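Local atomic coordinates of aromatic amino acid beta-eliminating lyase/threonine aldolase (Exiguobacterium sibiricum, PDB entry 3LWS), a protein that belongs to the beta-eliminating lyase family and carries pyridoxal phosphate, covalently held by a lysine, in the fold shared with PLP-dependent aminotransferases. Residues Lys28-Ala33 and Ala247-Glu252; Thr90-Pro95 and Ile116-Ala121; Gly169-Leu174 and Leu196-Tyr201; Asn288-His293 and Thr329-Gly334. All coordinates share one frame; numbering follows the deposited sequence.

Interaction 1 of 4, residues Lys28-Ala33 and Ala247-Glu252; sequences KTAFAA and ADYYYE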
# COMPACT_ATOMS: atom_id res chain seq x y z
N LYS A 28 3.97 -16.88 3.57
CA LYS A 28 3.92 -18.22 2.99
C LYS A 28 2.94 -19.13 3.73
O LYS A 28 2.17 -19.82 3.10
CB LYS A 28 5.30 -18.85 2.82
CG LYS A 28 6.16 -18.11 1.78
CD LYS A 28 7.50 -18.77 1.52
CE LYS A 28 7.37 -20.11 0.85
NZ LYS A 28 8.59 -20.53 0.16
N THR A 29 2.90 -19.06 5.04
CA THR A 29 1.96 -19.85 5.78
C THR A 29 0.50 -19.49 5.43
O THR A 29 -0.30 -20.39 5.23
CB THR A 29 2.14 -19.75 7.27
OG1 THR A 29 3.44 -20.22 7.62
CG2 THR A 29 1.08 -20.60 7.99
N ALA A 30 0.17 -18.21 5.37
CA ALA A 30 -1.21 -17.79 5.00
C ALA A 30 -1.64 -18.31 3.60
O ALA A 30 -2.81 -18.57 3.33
CB ALA A 30 -1.33 -16.23 5.05
N PHE A 31 -0.69 -18.43 2.70
CA PHE A 31 -0.98 -18.83 1.32
C PHE A 31 -0.86 -20.33 0.96
O PHE A 31 -1.35 -20.77 -0.11
CB PHE A 31 -0.12 -18.01 0.38
CG PHE A 31 -0.72 -16.67 0.08
CD1 PHE A 31 -0.56 -15.61 0.96
CD2 PHE A 31 -1.44 -16.48 -1.09
CE1 PHE A 31 -1.11 -14.36 0.68
CE2 PHE A 31 -2.00 -15.26 -1.36
CZ PHE A 31 -1.83 -14.19 -0.47
N ALA A 32 -0.25 -21.11 1.85
CA ALA A 32 0.16 -22.49 1.51
C ALA A 32 -0.97 -23.41 1.03
O ALA A 32 -0.73 -24.37 0.31
CB ALA A 32 0.95 -23.13 2.70
N ALA A 33 -2.20 -23.10 1.41
CA ALA A 33 -3.36 -23.87 1.00
C ALA A 33 -4.26 -23.09 0.01
O ALA A 33 -5.37 -23.53 -0.29
CB ALA A 33 -4.14 -24.29 2.24
N ALA A 247 -4.45 -11.39 6.02
CA ALA A 247 -5.28 -10.76 7.06
C ALA A 247 -6.40 -11.67 7.53
O ALA A 247 -6.58 -11.90 8.74
CB ALA A 247 -5.88 -9.44 6.51
N ASP A 248 -7.15 -12.21 6.58
CA ASP A 248 -8.25 -13.12 6.89
C ASP A 248 -7.77 -14.41 7.56
O ASP A 248 -8.40 -14.86 8.51
CB ASP A 248 -9.01 -13.49 5.61
CG ASP A 248 -10.49 -13.75 5.86
OD1 ASP A 248 -10.99 -13.47 6.95
OD2 ASP A 248 -11.15 -14.20 4.94
N TYR A 249 -6.68 -15.00 7.05
CA TYR A 249 -6.07 -16.18 7.66
C TYR A 249 -5.67 -15.97 9.11
O TYR A 249 -5.93 -16.86 9.93
CB TYR A 249 -4.81 -16.63 6.90
CG TYR A 249 -4.11 -17.84 7.49
CD1 TYR A 249 -4.38 -19.12 7.02
CD2 TYR A 249 -3.16 -17.71 8.49
CE1 TYR A 249 -3.76 -20.24 7.59
CE2 TYR A 249 -2.52 -18.85 9.05
CZ TYR A 249 -2.84 -20.10 8.58
OH TYR A 249 -2.22 -21.20 9.09
N TYR A 250 -4.99 -14.85 9.42
CA TYR A 250 -4.56 -14.64 10.83
C TYR A 250 -5.75 -14.25 11.69
O TYR A 250 -5.77 -14.55 12.88
CB TYR A 250 -3.35 -13.70 10.93
CG TYR A 250 -2.15 -14.41 10.38
CD1 TYR A 250 -1.57 -15.47 11.07
CD2 TYR A 250 -1.61 -14.08 9.15
CE1 TYR A 250 -0.52 -16.16 10.55
CE2 TYR A 250 -0.55 -14.77 8.63
CZ TYR A 250 -0.02 -15.81 9.32
OH TYR A 250 1.06 -16.49 8.81
N TYR A 251 -6.75 -13.62 11.08
CA TYR A 251 -8.01 -13.38 11.77
C TYR A 251 -8.65 -14.72 12.17
O TYR A 251 -8.95 -14.94 13.34
CB TYR A 251 -8.98 -12.52 10.95
CG TYR A 251 -10.32 -12.38 11.61
CD1 TYR A 251 -10.51 -11.45 12.64
CD2 TYR A 251 -11.38 -13.22 11.27
CE1 TYR A 251 -11.74 -11.33 13.28
CE2 TYR A 251 -12.62 -13.11 11.92
CZ TYR A 251 -12.79 -12.17 12.92
OH TYR A 251 -13.99 -12.04 13.56
N GLU A 252 -8.85 -15.61 11.21
CA GLU A 252 -9.47 -16.89 11.54
C GLU A 252 -8.63 -17.65 12.55
O GLU A 252 -9.18 -18.18 13.52
CB GLU A 252 -9.75 -17.72 10.28
CG GLU A 252 -10.84 -17.13 9.43
CD GLU A 252 -12.17 -17.03 10.16
OE1 GLU A 252 -12.49 -17.94 10.96
OE2 GLU A 252 -12.89 -16.04 9.94

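Interaction 2 of 4, residues Thr90-Pro95 and Ile116-Ala121; sequences TVAYHP and ILVGAA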
# COMPACT_ATOMS: atom_id res chain seq x y z
N THR A 90 -12.13 21.06 12.23
CA THR A 90 -11.44 20.76 13.48
C THR A 90 -11.85 19.38 13.98
O THR A 90 -13.03 19.04 13.98
CB THR A 90 -11.72 21.83 14.57
OG1 THR A 90 -11.21 23.09 14.12
CG2 THR A 90 -11.04 21.45 15.90
N VAL A 91 -10.87 18.58 14.39
CA VAL A 91 -11.10 17.26 14.98
C VAL A 91 -10.44 17.23 16.36
O VAL A 91 -9.54 18.02 16.64
CB VAL A 91 -10.58 16.14 14.06
CG1 VAL A 91 -11.23 16.23 12.65
CG2 VAL A 91 -9.06 16.17 13.97
N ALA A 92 -10.92 16.38 17.24
CA ALA A 92 -10.33 16.23 18.53
C ALA A 92 -9.98 14.77 18.86
O ALA A 92 -10.66 13.80 18.46
CB ALA A 92 -11.24 16.86 19.61
N TYR A 93 -8.89 14.62 19.60
CA TYR A 93 -8.42 13.33 20.06
C TYR A 93 -7.37 13.48 21.17
O TYR A 93 -7.02 14.60 21.54
CB TYR A 93 -7.88 12.48 18.88
CG TYR A 93 -6.90 13.14 17.92
CD1 TYR A 93 -5.78 13.79 18.37
CD2 TYR A 93 -7.08 13.03 16.54
CE1 TYR A 93 -4.86 14.38 17.49
CE2 TYR A 93 -6.13 13.58 15.65
CZ TYR A 93 -5.03 14.27 16.16
OH TYR A 93 -4.10 14.83 15.35
N HIS A 94 -6.93 12.35 21.72
CA HIS A 94 -5.87 12.31 22.75
C HIS A 94 -4.55 12.93 22.21
O HIS A 94 -4.24 12.75 21.04
CB HIS A 94 -5.65 10.84 23.18
CG HIS A 94 -4.81 10.68 24.42
ND1 HIS A 94 -3.43 10.60 24.39
CD2 HIS A 94 -5.17 10.61 25.72
CE1 HIS A 94 -2.98 10.50 25.63
NE2 HIS A 94 -4.02 10.49 26.46
N PRO A 95 -3.74 13.61 23.07
CA PRO A 95 -2.46 14.19 22.56
C PRO A 95 -1.46 13.19 21.95
O PRO A 95 -0.64 13.56 21.14
CB PRO A 95 -1.84 14.87 23.80
CG PRO A 95 -2.90 14.89 24.87
CD PRO A 95 -4.03 13.99 24.47
N ILE A 116 -7.64 19.57 18.14
CA ILE A 116 -7.64 19.93 19.56
C ILE A 116 -7.23 18.70 20.30
O ILE A 116 -7.85 17.64 20.11
CB ILE A 116 -9.04 20.34 20.06
CG1 ILE A 116 -9.50 21.64 19.39
CG2 ILE A 116 -9.07 20.44 21.61
CD1 ILE A 116 -10.97 21.95 19.60
N LEU A 117 -6.19 18.80 21.12
CA LEU A 117 -5.69 17.65 21.88
C LEU A 117 -6.43 17.63 23.21
O LEU A 117 -6.44 18.61 23.91
CB LEU A 117 -4.17 17.72 22.03
CG LEU A 117 -3.39 17.92 20.70
CD1 LEU A 117 -1.83 17.97 20.95
CD2 LEU A 117 -3.73 16.87 19.67
N VAL A 118 -7.12 16.53 23.51
CA VAL A 118 -8.08 16.53 24.60
C VAL A 118 -7.43 15.89 25.83
O VAL A 118 -6.96 14.77 25.76
CB VAL A 118 -9.36 15.73 24.27
CG1 VAL A 118 -10.47 16.10 25.23
CG2 VAL A 118 -9.80 15.97 22.85
N GLY A 119 -7.40 16.61 26.94
CA GLY A 119 -6.96 16.05 28.23
C GLY A 119 -5.48 16.23 28.49
O GLY A 119 -4.96 17.31 28.26
N ALA A 120 -4.83 15.20 29.02
CA ALA A 120 -3.37 15.21 29.26
C ALA A 120 -2.68 14.00 28.63
O ALA A 120 -3.27 12.93 28.52
CB ALA A 120 -3.07 15.27 30.79
N ALA A 121 -1.41 14.17 28.26
CA ALA A 121 -0.61 13.13 27.61
C ALA A 121 -0.46 11.84 28.41
O ALA A 121 -0.30 10.76 27.84
CB ALA A 121 0.76 13.66 27.29

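Interaction 3 of 4, residues Gly169-Leu174 and Leu196-Tyr201; sequences GIRLHL and LFDSIY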
# COMPACT_ATOMS: atom_id res chain seq x y z
N GLY A 169 -24.19 16.26 17.31
CA GLY A 169 -23.80 16.27 15.90
C GLY A 169 -22.34 16.05 15.59
O GLY A 169 -21.93 16.30 14.49
N ILE A 170 -21.57 15.58 16.57
CA ILE A 170 -20.15 15.26 16.42
C ILE A 170 -20.01 13.80 15.97
O ILE A 170 -20.55 12.92 16.60
CB ILE A 170 -19.41 15.44 17.79
CG1 ILE A 170 -19.40 16.93 18.18
CG2 ILE A 170 -18.01 14.84 17.72
CD1 ILE A 170 -19.33 17.20 19.60
N ARG A 171 -19.26 13.54 14.91
CA ARG A 171 -19.05 12.16 14.46
C ARG A 171 -18.06 11.47 15.39
O ARG A 171 -17.11 12.11 15.84
CB ARG A 171 -18.54 12.13 13.02
CG ARG A 171 -19.55 12.72 12.00
CD ARG A 171 -20.79 11.84 11.77
NE ARG A 171 -21.68 12.51 10.82
CZ ARG A 171 -22.53 13.51 11.10
NH1 ARG A 171 -22.70 13.97 12.35
NH2 ARG A 171 -23.21 14.06 10.12
N LEU A 172 -18.30 10.21 15.72
CA LEU A 172 -17.41 9.48 16.63
C LEU A 172 -16.69 8.38 15.88
O LEU A 172 -17.30 7.45 15.32
CB LEU A 172 -18.18 8.95 17.83
CG LEU A 172 -17.38 8.54 19.04
CD1 LEU A 172 -16.61 9.69 19.60
CD2 LEU A 172 -18.37 7.98 20.08
N HIS A 173 -15.37 8.51 15.84
CA HIS A 173 -14.54 7.57 15.12
C HIS A 173 -13.73 6.71 16.07
O HIS A 173 -13.14 7.22 17.03
CB HIS A 173 -13.60 8.27 14.16
CG HIS A 173 -12.65 7.33 13.48
ND1 HIS A 173 -13.04 6.53 12.43
CD2 HIS A 173 -11.38 6.98 13.78
CE1 HIS A 173 -12.01 5.78 12.06
NE2 HIS A 173 -10.99 6.02 12.88
N LEU A 174 -13.68 5.39 15.80
CA LEU A 174 -12.89 4.46 16.64
C LEU A 174 -11.58 4.07 15.94
O LEU A 174 -11.57 3.58 14.80
CB LEU A 174 -13.69 3.21 17.02
CG LEU A 174 -12.94 2.05 17.71
CD1 LEU A 174 -12.23 2.49 18.99
CD2 LEU A 174 -13.90 0.86 18.01
N LEU A 196 -21.35 1.79 18.81
CA LEU A 196 -21.38 3.09 19.46
C LEU A 196 -20.75 4.25 18.66
O LEU A 196 -20.84 5.41 19.06
CB LEU A 196 -20.69 2.98 20.82
CG LEU A 196 -21.24 1.99 21.85
CD1 LEU A 196 -20.54 2.18 23.20
CD2 LEU A 196 -22.72 2.08 22.03
N PHE A 197 -20.10 3.90 17.55
CA PHE A 197 -19.34 4.82 16.74
C PHE A 197 -19.92 4.96 15.33
O PHE A 197 -20.58 4.06 14.80
CB PHE A 197 -17.90 4.30 16.62
CG PHE A 197 -17.15 4.32 17.92
CD1 PHE A 197 -17.29 3.30 18.85
CD2 PHE A 197 -16.32 5.38 18.24
CE1 PHE A 197 -16.60 3.32 20.05
CE2 PHE A 197 -15.61 5.42 19.43
CZ PHE A 197 -15.76 4.39 20.35
N ASP A 198 -19.62 6.09 14.72
CA ASP A 198 -20.03 6.35 13.35
C ASP A 198 -19.17 5.58 12.33
O ASP A 198 -19.67 5.03 11.34
CB ASP A 198 -20.02 7.87 13.11
CG ASP A 198 -21.00 8.58 14.01
OD1 ASP A 198 -22.18 8.42 13.74
OD2 ASP A 198 -20.62 9.22 15.02
N SER A 199 -17.87 5.49 12.62
CA SER A 199 -16.92 4.83 11.77
C SER A 199 -15.86 4.07 12.62
O SER A 199 -15.66 4.38 13.79
CB SER A 199 -16.27 5.86 10.82
OG SER A 199 -15.77 7.00 11.53
N ILE A 200 -15.20 3.10 12.03
CA ILE A 200 -14.24 2.26 12.75
C ILE A 200 -13.09 1.86 11.86
O ILE A 200 -13.28 1.53 10.71
CB ILE A 200 -14.88 0.95 13.30
CG1 ILE A 200 -16.17 1.23 14.08
CG2 ILE A 200 -13.84 0.18 14.21
CD1 ILE A 200 -17.46 1.36 13.19
N TYR A 201 -11.90 1.87 12.43
CA TYR A 201 -10.71 1.38 11.81
C TYR A 201 -10.29 0.19 12.64
O TYR A 201 -10.29 0.27 13.88
CB TYR A 201 -9.60 2.43 11.83
CG TYR A 201 -8.19 1.87 11.99
CD1 TYR A 201 -7.65 0.97 11.07
CD2 TYR A 201 -7.37 2.30 13.00
CE1 TYR A 201 -6.40 0.46 11.22
CE2 TYR A 201 -6.07 1.80 13.15
CZ TYR A 201 -5.60 0.89 12.27
OH TYR A 201 -4.31 0.43 12.41

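Interaction 4 of 4, residues Asn288-His293 and Thr329-Gly334; sequences NMFHLH and TEISVG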
# COMPACT_ATOMS: atom_id res chain seq x y z
N ASN A 288 -4.13 -7.52 26.30
CA ASN A 288 -2.89 -8.27 26.18
C ASN A 288 -1.65 -7.42 26.39
O ASN A 288 -0.55 -7.94 26.34
CB ASN A 288 -2.78 -8.97 24.83
CG ASN A 288 -2.70 -8.01 23.69
OD1 ASN A 288 -3.33 -6.96 23.72
ND2 ASN A 288 -1.86 -8.33 22.70
N MSE A 289 -1.82 -6.12 26.61
CA MSE A 289 -0.69 -5.20 26.63
C MSE A 289 -0.57 -4.46 27.94
O MSE A 289 -1.54 -4.29 28.69
CB MSE A 289 -0.80 -4.21 25.47
CG MSE A 289 -1.74 -3.03 25.73
SE MSE A 289 -1.48 -1.63 24.42
CE MSE A 289 0.25 -0.94 25.01
N PHE A 290 0.65 -4.00 28.19
CA PHE A 290 0.96 -3.03 29.21
C PHE A 290 2.32 -2.40 28.92
O PHE A 290 3.07 -2.88 28.06
CB PHE A 290 0.93 -3.67 30.60
CG PHE A 290 1.80 -4.90 30.75
CD1 PHE A 290 1.27 -6.17 30.52
CD2 PHE A 290 3.13 -4.80 31.15
CE1 PHE A 290 2.06 -7.31 30.69
CE2 PHE A 290 3.92 -5.92 31.31
CZ PHE A 290 3.38 -7.19 31.10
N HIS A 291 2.66 -1.33 29.63
CA HIS A 291 4.04 -0.86 29.59
C HIS A 291 4.77 -1.31 30.82
O HIS A 291 4.20 -1.39 31.89
CB HIS A 291 4.14 0.66 29.43
CG HIS A 291 3.74 1.14 28.07
ND1 HIS A 291 3.65 2.48 27.76
CD2 HIS A 291 3.40 0.47 26.93
CE1 HIS A 291 3.26 2.62 26.50
NE2 HIS A 291 3.12 1.41 25.97
N LEU A 292 6.04 -1.62 30.63
CA LEU A 292 6.91 -2.13 31.67
C LEU A 292 7.98 -1.07 31.92
O LEU A 292 8.84 -0.85 31.07
CB LEU A 292 7.56 -3.43 31.20
CG LEU A 292 8.53 -4.11 32.16
CD1 LEU A 292 7.82 -4.48 33.46
CD2 LEU A 292 9.13 -5.34 31.47
N HIS A 293 7.90 -0.45 33.10
CA HIS A 293 8.79 0.59 33.62
C HIS A 293 9.83 0.07 34.64
O HIS A 293 9.46 -0.61 35.62
CB HIS A 293 7.93 1.55 34.42
CG HIS A 293 6.98 2.36 33.60
ND1 HIS A 293 6.70 3.68 33.87
CD2 HIS A 293 6.25 2.04 32.51
CE1 HIS A 293 5.83 4.13 32.98
NE2 HIS A 293 5.56 3.16 32.14
N THR A 329 9.39 -0.12 28.27
CA THR A 329 9.18 -0.91 27.08
C THR A 329 7.73 -1.36 27.04
O THR A 329 7.03 -1.36 28.07
CB THR A 329 10.10 -2.12 27.01
OG1 THR A 329 10.16 -2.59 25.65
CG2 THR A 329 9.60 -3.26 27.94
N GLU A 330 7.27 -1.73 25.86
CA GLU A 330 5.87 -2.14 25.68
C GLU A 330 5.79 -3.68 25.49
O GLU A 330 6.51 -4.25 24.70
CB GLU A 330 5.27 -1.41 24.50
CG GLU A 330 3.82 -1.75 24.19
CD GLU A 330 3.26 -0.89 23.08
OE1 GLU A 330 2.97 0.30 23.32
OE2 GLU A 330 3.11 -1.42 21.97
N ILE A 331 4.92 -4.32 26.25
CA ILE A 331 4.70 -5.77 26.14
C ILE A 331 3.32 -5.97 25.53
O ILE A 331 2.35 -5.44 26.07
CB ILE A 331 4.68 -6.43 27.54
CG1 ILE A 331 5.99 -6.20 28.31
CG2 ILE A 331 4.32 -7.92 27.42
CD1 ILE A 331 7.26 -6.61 27.59
N SER A 332 3.21 -6.71 24.44
CA SER A 332 1.89 -7.13 23.92
C SER A 332 1.90 -8.67 23.80
O SER A 332 2.72 -9.22 23.08
CB SER A 332 1.65 -6.51 22.55
OG SER A 332 1.53 -5.08 22.64
N VAL A 333 1.01 -9.36 24.52
CA VAL A 333 1.06 -10.84 24.54
C VAL A 333 0.36 -11.44 23.31
O VAL A 333 -0.77 -11.02 22.91
CB VAL A 333 0.49 -11.42 25.89
CG1 VAL A 333 0.37 -12.99 25.86
CG2 VAL A 333 1.34 -11.01 27.08
N GLY A 334 1.02 -12.45 22.73
CA GLY A 334 0.56 -13.19 21.56
C GLY A 334 0.96 -14.65 21.66
O GLY A 334 1.12 -15.18 22.76

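Interaction 1 of 4, residues Lys28-Ala33 and Ala247-Glu252
Y249 of helix 241-254 lies against A30 and T29 of helix 24-31, and its side chain shows how one aromatic residue can span a helix-helix contact. CG stands anti to the backbone N (chi1 179°), which carries the ring away from its own helix and over the other. At the root, Y249 CB meets A30 CB at 4.0 Å. Next along, Y249 CG is 3.8 Å from A30 CA, and CD1 and CD2 flank the same carbon. A30 CA therefore sits over a ring face as a CH-pi donor, 4.0 Å from the centroid and 16° off the ring normal. Farther out, Y249 CE1 approaches the carbonyl O of T29 on that face, while CE2 and CZ pass beside the T29 methyl. The tip closes the series, with Y249 OH 3.5 Å from T29 CG2. Y250 supports this ring from its own helix: Y249 CD2 rests over the centre of the Y250 ring, and Y250 CE2 touches A30 CB at 3.9 Å. Both remaining hydroxyls have partners in helix 24-31, Y250 OH with V26 O and T29 OG1 with G25 O. Nearby, K28 NZ bonds to F31 O and V34 O of the second subunit, so helix 24-31 also faces the dimer partner. No hydrogen bond joins the two segments; dispersion and CH-pi attraction carry the contact.

Interaction 2 of 4, residues Thr90-Pro95 and Ile116-Ala121
L117 lays its CD2 methyl against the Y93 ring, 3.5 Å from Y93 CE1, the two side chains running side by side in the same direction from adjacent parallel strands. Y93 OH is hydrogen-bonded to E100 OE1 in helix 98-101. On the other face of the sheet A92 CB packs on V118 CG2 at 3.7 Å and on I116 CB, while the T90 methyl CG2 crosses the tip of I116 at CD1. Between the two faces, three backbone bonds step from strand to strand: I116 N to V91 O, Y93 N to I116 O (3.2 Å), and V118 N to Y93 O (2.8 Å). Beyond the ladder P95 continues the apolar strip, its CB 4.1 Å from L117 CB and its CD close to V118 O. H94 brings its ring to the A120-A121 loop that follows strand 114-117, with A121 O near the ring plane at its edge, 3.5 Å from H94 CE1, and NE2 bonded to R123 O. Strand 114-117 is the outermost strand of this sheet within the chain. The chemistry implies a join in which main-chain bonds set the register and small apolar patches on both faces fill it in.

Interaction 3 of 4, residues Gly169-Leu174 and Leu196-Tyr201
Parallel strand pairing in the interior of the seven-stranded sheet brings L172, H173 and L174 against F197, D198, S199 and I200. The segment axes run 18° apart, and H173 pairs with S199, L174 with I200. Two main-chain bonds are typical of such pairing, L174 N to S199 O at 3.0 Å and Y201 N to L174 O at 2.9 Å. At the strand entrance the ladder gives way to side-chain help: D198 OD2 accepts L172 N at 2.6 Å through its anti lone pair, and D198 N returns a bond to L172 O, which S199 N also reaches weakly. That carboxylate and two backbone groups thus close a reciprocal grip on L172. The face bearing H173 and S199 is polar: S199 OG meets H173 ND1 at 2.9 Å, close to the imidazole plane, and also bonds W82 NE1, while H173 NE2 goes to Q75 OE1. Both partners come from helix 71-86, which covers this face. The opposite face is apolar. L174 CB sits over the F197 ring, 3.7 Å from its centroid and 13° off the normal, and L172 CG presses on F197 CD2 at 3.4 Å. Helices 179-186 and 190-194 link the two strands in a beta-alpha-beta crossover. Strand order 1-7-6-5-4-2-3, with strand 214-218 antiparallel, is the sheet of the large domain of fold-type I PLP proteins.

Interaction 4 of 4, residues Asn288-His293 and Thr329-Gly334
I331, N288 and T329 give up much of the surface in this antiparallel pairing. I331 lies alongside F290, pointing the same way, and puts its CB over one face of the F290 ring, 4.0 Å from the centroid, with CG1 3.7 Å from F290 CE2. F290 and I331 are a hydrogen-bonded pair, I331 N to F290 O at 3.0 Å and F290 N to I331 O. N288 closes one end of the ladder. Its side chain takes the crowded position between backbone N and carbonyl carbon (chi1 64°), which lets ND2 give a bond of 2.9 Å to V333 O, nearly in the amide plane, while N288 O accepts V333 N. At the other end T329 exchanges two main-chain bonds with L292, and T329 CG2 packs on L292 CB at 3.8 Å; T329 OG1 is hydrogen-bonded to Y319 O. On the face shared by M289, H291 and E330, H291 NE2 donates to E330 OE1 (2.9 Å), which accepts with its anti lone pair, ring and carboxylate planes 16° apart. R146 NE adds a salt bridge as second polar partner of that oxygen, and the selenomethionine methyl M289 CE packs against it at 3.4 Å. Helix 258-273 contributes Y261, Q264, L268 and F272 around N288, V333 and L292. A small antiparallel sheet packed on this helix is consistent with the smaller domain of fold-type I PLP proteins.

Interactions 2 and 3 belong to one sheet, with strand 138-142 lying between their strands; their centres are 15 Å apart and their nearest atoms about 7 Å. Interaction 4 is in the other, antiparallel sheet, its centre 27 Å from that of interaction 3, on the opposite side of the chain's centre. Interaction 1 joins two helical segments whose closest ends are 214 residues apart, and interactions 2 and 3 are both nested in the loop it closes, the centre of interaction 2 being 37 Å away. The PLP-bearing lysine, K206, follows three residues after strand 199-203 of interaction 3, tying that strand to the cofactor site. Interaction 4, by contrast, follows interaction 1 in series.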